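Local structure of CELL WALL surface anchor family protein (Streptococcus pneumoniae, 3ZGH) at residues Gly100-Thr114 / Tyr153-Asp167. The protein is a pneumococcal serine-rich repeat surface protein whose MSCRAMM-type domain binds keratin 10, probably in adhesion to host cells. Numbering follows the deposited sequence.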
loop_
_atom_site.group_PDB
_atom_site.type_symbol
_atom_site.label_atom_id
_atom_site.label_comp_id
_atom_site.label_asym_id
_atom_site.label_seq_id
_atom_site.Cartn_x
_atom_site.Cartn_y
_atom_site.Cartn_z
ATOM N N GLY A 100 2.593 16.378 4.586
ATOM C CA GLY A 100 3.147 17.679 4.892
ATOM C C GLY A 100 2.174 18.825 4.630
ATOM O O GLY A 100 1.087 18.632 4.084
ATOM N N SER A 101 2.608 20.030 4.984
ATOM C CA SER A 101 1.768 21.223 4.956
ATOM C C SER A 101 1.297 21.699 3.576
ATOM O O SER A 101 0.238 22.331 3.482
ATOM C CB SER A 101 2.532 22.347 5.633
ATOM O OG SER A 101 2.676 21.997 6.990
ATOM N N ASP A 102 2.055 21.383 2.518
ATOM C CA ASP A 102 1.676 21.819 1.173
ATOM C C ASP A 102 1.225 20.649 0.308
ATOM O O ASP A 102 1.574 20.541 -0.887
ATOM C CB ASP A 102 2.805 22.605 0.490
ATOM C CG ASP A 102 3.167 23.866 1.245
ATOM O OD1 ASP A 102 2.293 24.747 1.415
ATOM O OD2 ASP A 102 4.326 23.978 1.683
ATOM N N LEU A 103 0.463 19.759 0.934
ATOM C CA LEU A 103 -0.203 18.683 0.220
ATOM C C LEU A 103 -1.667 18.817 0.558
ATOM O O LEU A 103 -2.019 19.094 1.715
ATOM C CB LEU A 103 0.301 17.333 0.677
ATOM C CG LEU A 103 1.716 17.001 0.228
ATOM C CD1 LEU A 103 2.204 15.722 0.852
ATOM C CD2 LEU A 103 1.764 16.917 -1.297
ATOM N N GLY A 104 -2.524 18.643 -0.437
ATOM C CA GLY A 104 -3.931 18.855 -0.207
ATOM C C GLY A 104 -4.611 17.596 0.263
ATOM O O GLY A 104 -3.996 16.662 0.815
ATOM N N LYS A 105 -5.898 17.551 -0.021
ATOM C CA LYS A 105 -6.732 16.454 0.420
ATOM C C LYS A 105 -6.581 15.289 -0.548
ATOM O O LYS A 105 -6.695 15.463 -1.767
ATOM C CB LYS A 105 -8.176 16.946 0.492
ATOM C CG LYS A 105 -9.208 15.874 0.647
ATOM C CD LYS A 105 -10.589 16.502 0.832
ATOM C CE LYS A 105 -11.682 15.624 0.247
ATOM N NZ LYS A 105 -11.658 15.641 -1.249
ATOM N N PRO A 106 -6.301 14.088 -0.017
ATOM C CA PRO A 106 -6.141 12.924 -0.900
ATOM C C PRO A 106 -7.402 12.632 -1.712
ATOM O O PRO A 106 -8.507 12.934 -1.248
ATOM C CB PRO A 106 -5.900 11.776 0.073
ATOM C CG PRO A 106 -5.438 12.423 1.336
ATOM C CD PRO A 106 -6.108 13.746 1.404
ATOM N N SER A 107 -7.239 12.064 -2.904
ATOM C CA SER A 107 -8.365 11.596 -3.700
ATOM C C SER A 107 -8.983 10.354 -3.040
ATOM O O SER A 107 -8.507 9.893 -1.984
ATOM C CB SER A 107 -7.874 11.189 -5.085
ATOM O OG SER A 107 -7.030 10.033 -4.991
ATOM N N GLY A 108 -10.013 9.810 -3.690
ATOM C CA GLY A 108 -10.483 8.466 -3.403
ATOM C C GLY A 108 -9.333 7.480 -3.626
ATOM O O GLY A 108 -8.373 7.753 -4.383
ATOM N N VAL A 109 -9.431 6.327 -2.961
ATOM C CA VAL A 109 -8.415 5.294 -3.063
ATOM C C VAL A 109 -8.975 4.171 -3.938
ATOM O O VAL A 109 -9.942 3.481 -3.533
ATOM C CB VAL A 109 -8.081 4.752 -1.672
ATOM C CG1 VAL A 109 -7.076 3.599 -1.743
ATOM C CG2 VAL A 109 -7.548 5.869 -0.773
ATOM N N LYS A 110 -8.419 3.993 -5.136
ATOM C CA LYS A 110 -8.848 2.891 -5.980
ATOM C C LYS A 110 -8.253 1.613 -5.400
ATOM O O LYS A 110 -7.130 1.633 -4.857
ATOM C CB LYS A 110 -8.357 3.100 -7.406
ATOM C CG LYS A 110 -9.024 4.289 -8.136
ATOM C CD LYS A 110 -8.551 4.344 -9.584
ATOM C CE LYS A 110 -8.915 5.665 -10.283
ATOM N NZ LYS A 110 -10.388 5.912 -10.374
ATOM N N ASN A 111 -9.007 0.525 -5.454
ATOM C CA ASN A 111 -8.507 -0.790 -5.002
ATOM C C ASN A 111 -8.659 -1.798 -6.125
ATOM O O ASN A 111 -9.697 -1.811 -6.814
ATOM C CB ASN A 111 -9.331 -1.290 -3.815
ATOM C CG ASN A 111 -9.195 -0.416 -2.608
ATOM O OD1 ASN A 111 -8.119 -0.308 -2.045
ATOM N ND2 ASN A 111 -10.289 0.190 -2.180
ATOM N N TYR A 112 -7.666 -2.645 -6.308
ATOM C CA TYR A 112 -7.703 -3.614 -7.386
ATOM C C TYR A 112 -6.718 -4.733 -7.145
ATOM O O TYR A 112 -5.833 -4.603 -6.309
ATOM C CB TYR A 112 -7.482 -2.959 -8.765
ATOM C CG TYR A 112 -6.345 -1.995 -8.911
ATOM C CD1 TYR A 112 -5.191 -2.363 -9.601
ATOM C CD2 TYR A 112 -6.430 -0.694 -8.412
ATOM C CE1 TYR A 112 -4.099 -1.451 -9.761
ATOM C CE2 TYR A 112 -5.350 0.220 -8.570
ATOM C CZ TYR A 112 -4.190 -0.179 -9.246
ATOM O OH TYR A 112 -3.125 0.687 -9.429
ATOM N N ILE A 113 -6.922 -5.859 -7.833
ATOM C CA ILE A 113 -5.985 -6.955 -7.802
ATOM C C ILE A 113 -5.069 -6.779 -9.006
ATOM O O ILE A 113 -5.548 -6.491 -10.123
ATOM C CB ILE A 113 -6.710 -8.307 -7.889
ATOM C CG1 ILE A 113 -7.645 -8.486 -6.682
ATOM C CG2 ILE A 113 -5.704 -9.467 -7.978
ATOM C CD1 ILE A 113 -6.899 -8.620 -5.363
ATOM N N THR A 114 -3.763 -6.940 -8.787
ATOM C CA THR A 114 -2.794 -6.880 -9.869
ATOM C C THR A 114 -2.099 -8.205 -10.030
ATOM O O THR A 114 -1.934 -8.957 -9.060
ATOM C CB THR A 114 -1.700 -5.816 -9.629
ATOM O OG1 THR A 114 -1.204 -5.949 -8.292
ATOM C CG2 THR A 114 -2.264 -4.401 -9.831
ATOM N N TYR A 153 -0.586 -12.839 -7.367
ATOM C CA TYR A 153 -1.271 -11.553 -7.487
ATOM C C TYR A 153 -1.024 -10.672 -6.265
ATOM O O TYR A 153 -0.660 -11.162 -5.183
ATOM C CB TYR A 153 -2.774 -11.722 -7.688
ATOM C CG TYR A 153 -3.171 -12.389 -8.998
ATOM C CD1 TYR A 153 -2.224 -12.686 -9.971
ATOM C CD2 TYR A 153 -4.499 -12.703 -9.261
ATOM C CE1 TYR A 153 -2.587 -13.296 -11.181
ATOM C CE2 TYR A 153 -4.886 -13.309 -10.475
ATOM C CZ TYR A 153 -3.915 -13.609 -11.424
ATOM O OH TYR A 153 -4.250 -14.203 -12.625
ATOM N N GLY A 154 -1.248 -9.375 -6.427
ATOM C CA GLY A 154 -1.152 -8.461 -5.300
ATOM C C GLY A 154 -2.429 -7.669 -5.085
ATOM O O GLY A 154 -3.269 -7.531 -5.969
ATOM N N LEU A 155 -2.566 -7.135 -3.889
ATOM C CA LEU A 155 -3.685 -6.281 -3.544
ATOM C C LEU A 155 -3.153 -4.851 -3.563
ATOM O O LEU A 155 -2.247 -4.496 -2.769
ATOM C CB LEU A 155 -4.184 -6.650 -2.152
ATOM C CG LEU A 155 -5.358 -5.840 -1.605
ATOM C CD1 LEU A 155 -6.543 -5.892 -2.539
ATOM C CD2 LEU A 155 -5.735 -6.372 -0.227
ATOM N N THR A 156 -3.710 -4.037 -4.465
ATOM C CA THR A 156 -3.123 -2.743 -4.817
ATOM C C THR A 156 -4.140 -1.629 -4.593
ATOM O O THR A 156 -5.347 -1.788 -4.909
ATOM C CB THR A 156 -2.646 -2.751 -6.289
ATOM O OG1 THR A 156 -1.609 -3.744 -6.472
ATOM C CG2 THR A 156 -2.118 -1.368 -6.733
ATOM N N SER A 157 -3.671 -0.520 -4.004
ATOM C CA SER A 157 -4.484 0.652 -3.766
ATOM C C SER A 157 -3.719 1.840 -4.347
ATOM O O SER A 157 -2.460 1.873 -4.270
ATOM C CB SER A 157 -4.692 0.845 -2.262
ATOM O OG SER A 157 -5.467 -0.214 -1.663
ATOM N N SER A 158 -4.425 2.803 -4.949
ATOM C CA SER A 158 -3.724 3.985 -5.469
ATOM C C SER A 158 -4.569 5.212 -5.232
ATOM O O SER A 158 -5.813 5.129 -5.178
ATOM C CB SER A 158 -3.413 3.867 -6.967
ATOM O OG SER A 158 -4.638 3.740 -7.689
ATOM N N TRP A 159 -3.894 6.359 -5.085
ATOM C CA TRP A 159 -4.580 7.636 -4.831
ATOM C C TRP A 159 -3.621 8.752 -5.242
ATOM O O TRP A 159 -2.411 8.500 -5.429
ATOM C CB TRP A 159 -4.986 7.774 -3.361
ATOM C CG TRP A 159 -3.847 7.777 -2.374
ATOM C CD1 TRP A 159 -3.219 8.888 -1.812
ATOM C CD2 TRP A 159 -3.193 6.639 -1.822
ATOM N NE1 TRP A 159 -2.194 8.486 -0.980
ATOM C CE2 TRP A 159 -2.160 7.111 -0.965
ATOM C CE3 TRP A 159 -3.349 5.257 -1.998
ATOM C CZ2 TRP A 159 -1.317 6.257 -0.270
ATOM C CZ3 TRP A 159 -2.498 4.400 -1.297
ATOM C CH2 TRP A 159 -1.499 4.909 -0.441
ATOM N N THR A 160 -4.158 9.954 -5.394
ATOM C CA THR A 160 -3.343 11.112 -5.665
ATOM C C THR A 160 -3.508 12.123 -4.542
ATOM O O THR A 160 -4.503 12.101 -3.786
ATOM C CB THR A 160 -3.746 11.766 -6.994
ATOM O OG1 THR A 160 -5.119 12.124 -6.921
ATOM C CG2 THR A 160 -3.529 10.792 -8.181
ATOM N N VAL A 161 -2.550 13.041 -4.442
ATOM C CA VAL A 161 -2.608 14.116 -3.433
ATOM C C VAL A 161 -2.105 15.378 -4.117
ATOM O O VAL A 161 -0.983 15.382 -4.639
ATOM C CB VAL A 161 -1.705 13.814 -2.208
ATOM C CG1 VAL A 161 -1.857 14.897 -1.162
ATOM C CG2 VAL A 161 -2.034 12.426 -1.573
ATOM N N PRO A 162 -2.914 16.453 -4.113
ATOM C CA PRO A 162 -2.465 17.676 -4.785
ATOM C C PRO A 162 -1.239 18.266 -4.107
ATOM O O PRO A 162 -1.128 18.221 -2.874
ATOM C CB PRO A 162 -3.658 18.643 -4.637
ATOM C CG PRO A 162 -4.853 17.762 -4.303
ATOM C CD PRO A 162 -4.292 16.559 -3.587
ATOM N N ILE A 163 -0.345 18.847 -4.905
ATOM C CA ILE A 163 0.799 19.598 -4.397
ATOM C C ILE A 163 0.467 21.094 -4.464
ATOM O O ILE A 163 0.080 21.613 -5.525
ATOM C CB ILE A 163 2.062 19.297 -5.239
ATOM C CG1 ILE A 163 2.499 17.835 -5.021
ATOM C CG2 ILE A 163 3.221 20.286 -4.907
ATOM C CD1 ILE A 163 3.499 17.318 -6.049
ATOM N N THR A 164 0.647 21.807 -3.350
ATOM C CA THR A 164 0.234 23.202 -3.276
ATOM C C THR A 164 1.382 24.121 -2.897
ATOM O O THR A 164 1.186 25.330 -2.692
ATOM C CB THR A 164 -0.906 23.389 -2.232
ATOM O OG1 THR A 164 -0.409 23.103 -0.912
ATOM C CG2 THR A 164 -2.099 22.453 -2.544
ATOM N N GLY A 165 2.589 23.571 -2.820
ATOM C CA GLY A 165 3.711 24.355 -2.335
ATOM C C GLY A 165 4.922 23.467 -2.129
ATOM O O GLY A 165 5.011 22.368 -2.678
ATOM N N THR A 166 5.824 23.943 -1.288
ATOM C CA THR A 166 7.148 23.363 -1.084
ATOM C C THR A 166 7.199 22.130 -0.166
ATOM O O THR A 166 7.952 21.204 -0.408
ATOM C CB THR A 166 8.036 24.467 -0.461
ATOM O OG1 THR A 166 8.511 25.308 -1.521
ATOM C CG2 THR A 166 9.205 23.877 0.296
ATOM N N ASP A 167 6.415 22.116 0.899
ATOM C CA ASP A 167 6.505 21.027 1.855
ATOM C C ASP A 167 5.669 19.823 1.397
ATOM O O ASP A 167 4.492 19.687 1.752
ATOM C CB ASP A 167 6.102 21.487 3.283
ATOM C CG ASP A 167 6.107 20.328 4.281
ATOM O OD1 ASP A 167 6.719 19.279 3.946
ATOM O OD2 ASP A 167 5.510 20.445 5.376
HETATM O O HOH W 1 -3.840 3.154 -10.406
#
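Y112 lays one face of its ring over T156 on the neighbouring strand. T156 CB sits under the rim of that face, 4.2 Å from the ring centroid in a CH-pi contact, and CG2 reaches Y112 CZ at 3.5 Å. The ring gets there because CG stands between the backbone N and the carbonyl carbon (chi1 47°), folding it across the strand; S158 OG then lies at its edge, and one water bridges Y112 OH and S158 OG. On the same face of the sheet as Y112, T114 and T156 cross nearly at right angles, their OG1 atoms hydrogen-bonded at 2.9 Å, and T63 OG1 gives T156 OG1 a second partner. On the opposite face of the sheet, with N111, S157, I113 and L155, S157 OG donates to N111 OD1 (2.7 Å), almost in line with the amide C=O. N125 O and S127 OG accept hydrogen bonds from N111 ND2, fixing the rotation of the buried amide. The I113 and L155 side chains cross obliquely, CD1 to CD1 3.9 Å.

Before strand 109-114 begins, S107 OG accepts a hydrogen bond from T160 N at 2.9 Å and donates its own to G108 O, standing in for a backbone acceptor. Nearer the start of 100-114, two aspartates clasp the loops: D102 OD2 receives D167 N through its anti lone pair, while S101 N comes down on D167 OD2 from above the carboxylate plane; D167 OD1 is hydrogen-bonded to S169 OG.

The strands 109-114 and 154-162 run antiparallel (160°) inside the domain's large antiparallel sheet, with 120-131 flanking the first and 57-65 the second; W159 stacks on F60 and meets W138 on strand 136-138.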